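Long-range contact in PPR (Rhodospirillum centenum, PDB 1MZU), which supplies the photoactive yellow protein domain, a PAS-fold light sensor, of a photoreceptor that probably acts as a sensor histidine kinase: residues Q104-N116 and P120-K129. Numbering follows the deposited sequence.
Sequences QMAPVRVQIRMQN and PDRYWIFVRK
Gln111, Arg113 and Gln115 each pair with a residue of the next strand, Arg128, Phe126 and Trp124, by two backbone hydrogen bonds. These six bonds join 107-116 and 122-128 as an antiparallel hairpin of the PAS sheet. They are nearly straight; Phe126 N to Arg113 O is 2.8 Å. Along its other edge, 107-116 bonds to 94-102, where the backbone of Ile112 bonds Phe97 and that of Met114 bonds Ala95.

Arg128 turns at chi3 (83°), which brings NH2 obliquely to 3.6 Å from Arg113 CB, against the aliphatic stem. Arg128 CG packs 3.8 Å from Gln111 CB. Replacing Arg128 by an alanine would probably uncover the stems of Gln111 and Arg113. Arg113 NH2 has its counter-charge in Asp94, while Arg113 NE makes a weak bond to Gln115 OE1. The Gln115 amide meets the Phe126 ring at its edge, the planes 82° apart. Asn116 OD1 and ND2 bond Leu93 N and Gly91 O, and Trp124 NE1 bonds Asp21.

Met114 CE meets Ile125 CG1 at 3.7 Å. Ile112 CD1 packs on Val127, whose side chain is about 6 Å from the bound 4'-hydroxycinnamic acid. The paired backbone groups of 111-115 are thus satisfied by the flanking strands. The face of Ile112, Met114, Ile125 and Val127 is apolar and packs in part on helix 78-89; that of Gln111, Arg113, Gln115, Trp124, Phe126 and Arg128 mixes polar and aromatic groups.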
loop_
_atom_site.group_PDB
_atom_site.type_symbol
_atom_site.label_atom_id
_atom_site.label_comp_id
_atom_site.label_asym_id
_atom_site.label_seq_id
_atom_site.Cartn_x
_atom_site.Cartn_y
_atom_site.Cartn_z
ATOM N N GLN A 104 13.245 10.126 -4.178
ATOM C CA GLN A 104 14.496 10.886 -4.213
ATOM C C GLN A 104 14.822 11.445 -5.598
ATOM O O GLN A 104 15.250 12.594 -5.727
ATOM C CB GLN A 104 15.656 10.005 -3.729
ATOM C CG GLN A 104 15.452 9.435 -2.339
ATOM C CD GLN A 104 16.723 8.908 -1.729
ATOM O OE1 GLN A 104 17.110 7.764 -1.964
ATOM N NE2 GLN A 104 17.373 9.733 -0.915
ATOM N N MET A 105 14.549 10.640 -6.624
ATOM C CA MET A 105 14.807 11.002 -8.014
ATOM C C MET A 105 13.775 11.941 -8.648
ATOM O O MET A 105 14.027 13.143 -8.772
ATOM C CB MET A 105 15.002 9.741 -8.879
ATOM C CG MET A 105 15.998 8.724 -8.311
ATOM S SD MET A 105 17.649 9.395 -7.953
ATOM C CE MET A 105 18.450 7.958 -7.177
ATOM N N ALA A 106 12.600 11.405 -8.979
ATOM C CA ALA A 106 11.542 12.173 -9.639
ATOM C C ALA A 106 10.123 11.774 -9.198
ATOM O O ALA A 106 9.949 10.711 -8.603
ATOM C CB ALA A 106 11.682 11.980 -11.152
ATOM N N PRO A 107 9.114 12.669 -9.392
ATOM C CA PRO A 107 7.722 12.371 -9.020
ATOM C C PRO A 107 7.088 11.316 -9.944
ATOM O O PRO A 107 7.071 11.485 -11.170
ATOM C CB PRO A 107 7.035 13.725 -9.190
ATOM C CG PRO A 107 8.078 14.677 -8.816
ATOM C CD PRO A 107 9.267 14.130 -9.568
ATOM N N VAL A 108 6.605 10.226 -9.342
ATOM C CA VAL A 108 5.969 9.112 -10.059
ATOM C C VAL A 108 4.449 9.175 -9.811
ATOM O O VAL A 108 3.991 8.953 -8.684
ATOM C CB VAL A 108 6.536 7.729 -9.576
ATOM C CG1 VAL A 108 5.956 6.574 -10.393
ATOM C CG2 VAL A 108 8.055 7.708 -9.666
ATOM N N ARG A 109 3.686 9.480 -10.868
ATOM C CA ARG A 109 2.220 9.573 -10.809
ATOM C C ARG A 109 1.591 8.177 -10.817
ATOM O O ARG A 109 1.920 7.364 -11.678
ATOM C CB ARG A 109 1.684 10.416 -11.981
ATOM C CG ARG A 109 0.196 10.759 -11.875
ATOM C CD ARG A 109 -0.195 11.974 -12.710
ATOM N NE ARG A 109 -1.638 12.235 -12.663
ATOM C CZ ARG A 109 -2.287 12.836 -11.663
ATOM N NH1 ARG A 109 -1.642 13.270 -10.583
ATOM N NH2 ARG A 109 -3.602 12.990 -11.736
ATOM N N VAL A 110 0.721 7.901 -9.834
ATOM C CA VAL A 110 0.042 6.599 -9.684
ATOM C C VAL A 110 -1.458 6.730 -9.394
ATOM O O VAL A 110 -1.933 7.793 -9.025
ATOM C CB VAL A 110 0.648 5.736 -8.518
ATOM C CG1 VAL A 110 2.028 5.236 -8.858
ATOM C CG2 VAL A 110 0.702 6.529 -7.203
ATOM N N GLN A 111 -2.190 5.637 -9.599
ATOM C CA GLN A 111 -3.623 5.547 -9.303
ATOM C C GLN A 111 -3.627 4.516 -8.166
ATOM O O GLN A 111 -2.964 3.479 -8.260
ATOM C CB GLN A 111 -4.440 5.002 -10.484
ATOM C CG GLN A 111 -3.997 5.393 -11.905
ATOM C CD GLN A 111 -4.385 6.797 -12.326
ATOM O OE1 GLN A 111 -3.528 7.683 -12.451
ATOM N NE2 GLN A 111 -5.678 7.002 -12.593
ATOM N N ILE A 112 -4.328 4.821 -7.078
ATOM C CA ILE A 112 -4.371 3.938 -5.908
ATOM C C ILE A 112 -5.765 3.348 -5.747
ATOM O O ILE A 112 -6.756 4.038 -5.946
ATOM C CB ILE A 112 -3.988 4.730 -4.596
ATOM C CG1 ILE A 112 -2.597 5.371 -4.713
ATOM C CG2 ILE A 112 -4.105 3.853 -3.340
ATOM C CD1 ILE A 112 -1.425 4.413 -4.851
ATOM N N ARG A 113 -5.816 2.075 -5.370
ATOM C CA ARG A 113 -7.058 1.352 -5.110
ATOM C C ARG A 113 -6.863 0.677 -3.756
ATOM O O ARG A 113 -5.969 -0.156 -3.601
ATOM C CB ARG A 113 -7.341 0.311 -6.210
ATOM C CG ARG A 113 -8.556 -0.621 -5.966
ATOM C CD ARG A 113 -9.903 0.112 -5.969
ATOM N NE ARG A 113 -10.980 -0.751 -5.476
ATOM C CZ ARG A 113 -12.284 -0.519 -5.629
ATOM N NH1 ARG A 113 -12.717 0.562 -6.265
ATOM N NH2 ARG A 113 -13.164 -1.394 -5.161
ATOM N N MET A 114 -7.686 1.064 -2.785
ATOM C CA MET A 114 -7.636 0.518 -1.419
ATOM C C MET A 114 -8.889 -0.293 -1.122
ATOM O O MET A 114 -9.990 0.150 -1.444
ATOM C CB MET A 114 -7.562 1.649 -0.388
ATOM C CG MET A 114 -6.268 2.412 -0.330
ATOM S SD MET A 114 -6.204 3.469 1.119
ATOM C CE MET A 114 -4.868 2.781 1.878
ATOM N N GLN A 115 -8.719 -1.460 -0.499
ATOM C CA GLN A 115 -9.835 -2.351 -0.139
ATOM C C GLN A 115 -9.501 -3.399 0.924
ATOM O O GLN A 115 -8.330 -3.621 1.232
ATOM C CB GLN A 115 -10.458 -3.032 -1.378
ATOM C CG GLN A 115 -9.495 -3.811 -2.275
ATOM C CD GLN A 115 -10.217 -4.465 -3.437
ATOM O OE1 GLN A 115 -10.328 -3.889 -4.523
ATOM N NE2 GLN A 115 -10.715 -5.676 -3.214
ATOM N N ASN A 116 -10.547 -4.035 1.472
ATOM C CA ASN A 116 -10.443 -5.100 2.493
ATOM C C ASN A 116 -9.943 -6.426 1.920
ATOM O O ASN A 116 -10.034 -6.664 0.713
ATOM C CB ASN A 116 -11.818 -5.388 3.116
ATOM C CG ASN A 116 -12.270 -4.315 4.072
ATOM O OD1 ASN A 116 -12.236 -3.138 3.754
ATOM N ND2 ASN A 116 -12.737 -4.722 5.237
ATOM N N PRO A 120 -9.470 -11.305 8.326
ATOM C CA PRO A 120 -9.819 -10.131 9.142
ATOM C C PRO A 120 -8.579 -9.337 9.571
ATOM O O PRO A 120 -7.476 -9.899 9.657
ATOM C CB PRO A 120 -10.530 -10.757 10.341
ATOM C CG PRO A 120 -11.200 -11.933 9.735
ATOM C CD PRO A 120 -10.094 -12.515 8.900
ATOM N N ASP A 121 -8.766 -8.024 9.760
ATOM C CA ASP A 121 -7.716 -7.071 10.165
ATOM C C ASP A 121 -6.677 -6.825 9.055
ATOM O O ASP A 121 -5.746 -6.064 9.245
ATOM C CB ASP A 121 -7.033 -7.514 11.494
ATOM C CG ASP A 121 -6.000 -6.499 12.027
ATOM O OD1 ASP A 121 -4.900 -6.926 12.445
ATOM O OD2 ASP A 121 -6.282 -5.278 12.024
ATOM N N ARG A 122 -6.856 -7.443 7.889
ATOM C CA ARG A 122 -5.923 -7.265 6.771
ATOM C C ARG A 122 -6.530 -6.416 5.660
ATOM O O ARG A 122 -7.725 -6.510 5.391
ATOM C CB ARG A 122 -5.416 -8.616 6.240
ATOM C CG ARG A 122 -4.620 -9.441 7.259
ATOM C CD ARG A 122 -3.464 -8.653 7.901
ATOM N NE ARG A 122 -3.140 -9.130 9.248
ATOM C CZ ARG A 122 -2.372 -10.184 9.514
ATOM N NH1 ARG A 122 -1.833 -10.896 8.528
ATOM N NH2 ARG A 122 -2.129 -10.524 10.770
ATOM N N TYR A 123 -5.719 -5.531 5.075
ATOM C CA TYR A 123 -6.166 -4.615 4.022
ATOM C C TYR A 123 -5.168 -4.537 2.875
ATOM O O TYR A 123 -3.962 -4.666 3.078
ATOM C CB TYR A 123 -6.376 -3.200 4.597
ATOM C CG TYR A 123 -7.296 -3.137 5.793
ATOM C CD1 TYR A 123 -6.780 -3.225 7.110
ATOM C CD2 TYR A 123 -8.697 -3.077 5.627
ATOM C CE1 TYR A 123 -7.644 -3.269 8.239
ATOM C CE2 TYR A 123 -9.576 -3.117 6.757
ATOM C CZ TYR A 123 -9.038 -3.216 8.052
ATOM O OH TYR A 123 -9.871 -3.280 9.148
ATOM N N TRP A 124 -5.683 -4.245 1.687
ATOM C CA TRP A 124 -4.883 -4.152 0.477
ATOM C C TRP A 124 -4.782 -2.762 -0.108
ATOM O O TRP A 124 -5.739 -1.983 -0.075
ATOM C CB TRP A 124 -5.449 -5.059 -0.610
ATOM C CG TRP A 124 -5.212 -6.502 -0.399
ATOM C CD1 TRP A 124 -6.117 -7.418 0.020
ATOM C CD2 TRP A 124 -3.980 -7.201 -0.583
ATOM N NE1 TRP A 124 -5.533 -8.658 0.127
ATOM C CE2 TRP A 124 -4.218 -8.557 -0.241
ATOM C CE3 TRP A 124 -2.691 -6.818 -1.008
ATOM C CZ2 TRP A 124 -3.205 -9.543 -0.304
ATOM C CZ3 TRP A 124 -1.679 -7.793 -1.071
ATOM C CH2 TRP A 124 -1.947 -9.143 -0.722
ATOM N N ILE A 125 -3.606 -2.480 -0.657
ATOM C CA ILE A 125 -3.305 -1.213 -1.306
ATOM C C ILE A 125 -2.706 -1.601 -2.671
ATOM O O ILE A 125 -1.641 -2.235 -2.726
ATOM C CB ILE A 125 -2.268 -0.355 -0.494
ATOM C CG1 ILE A 125 -2.743 -0.143 0.952
ATOM C CG2 ILE A 125 -2.036 0.995 -1.205
ATOM C CD1 ILE A 125 -1.685 0.359 1.945
ATOM N N PHE A 126 -3.418 -1.267 -3.752
ATOM C CA PHE A 126 -2.969 -1.553 -5.116
ATOM C C PHE A 126 -2.458 -0.289 -5.761
ATOM O O PHE A 126 -3.068 0.776 -5.643
ATOM C CB PHE A 126 -4.085 -2.182 -5.956
ATOM C CG PHE A 126 -4.579 -3.489 -5.413
ATOM C CD1 PHE A 126 -3.715 -4.594 -5.335
ATOM C CD2 PHE A 126 -5.896 -3.616 -4.937
ATOM C CE1 PHE A 126 -4.144 -5.821 -4.785
ATOM C CE2 PHE A 126 -6.350 -4.839 -4.381
ATOM C CZ PHE A 126 -5.464 -5.951 -4.304
ATOM N N VAL A 127 -1.319 -0.400 -6.435
ATOM C CA VAL A 127 -0.658 0.761 -7.051
ATOM C C VAL A 127 -0.463 0.563 -8.564
ATOM O O VAL A 127 0.184 -0.391 -8.983
ATOM C CB VAL A 127 0.748 0.981 -6.369
ATOM C CG1 VAL A 127 1.463 2.188 -6.919
ATOM C CG2 VAL A 127 0.621 1.119 -4.855
ATOM N N ARG A 128 -0.991 1.471 -9.380
ATOM C CA ARG A 128 -0.788 1.329 -10.815
ATOM C C ARG A 128 -0.192 2.523 -11.536
ATOM O O ARG A 128 -0.599 3.663 -11.300
ATOM C CB ARG A 128 -2.023 0.763 -11.540
ATOM C CG ARG A 128 -3.301 1.565 -11.480
ATOM C CD ARG A 128 -4.462 0.820 -12.154
ATOM N NE ARG A 128 -5.090 -0.155 -11.255
ATOM C CZ ARG A 128 -5.956 0.147 -10.285
ATOM N NH1 ARG A 128 -6.320 1.408 -10.069
ATOM N NH2 ARG A 128 -6.447 -0.815 -9.514
ATOM N N LYS A 129 0.799 2.218 -12.388
ATOM C CA LYS A 129 1.574 3.143 -13.249
ATOM C C LYS A 129 2.785 3.835 -12.595
ATOM O O LYS A 129 3.929 3.418 -12.900
ATOM C CB LYS A 129 0.665 4.084 -14.106
ATOM C CG LYS A 129 0.779 5.608 -13.921
ATOM C CD LYS A 129 -0.084 6.398 -14.891
ATOM C CE LYS A 129 0.755 7.365 -15.714
ATOM N NZ LYS A 129 1.726 6.600 -16.541
ATOM O OXT LYS A 129 2.603 4.722 -11.739
#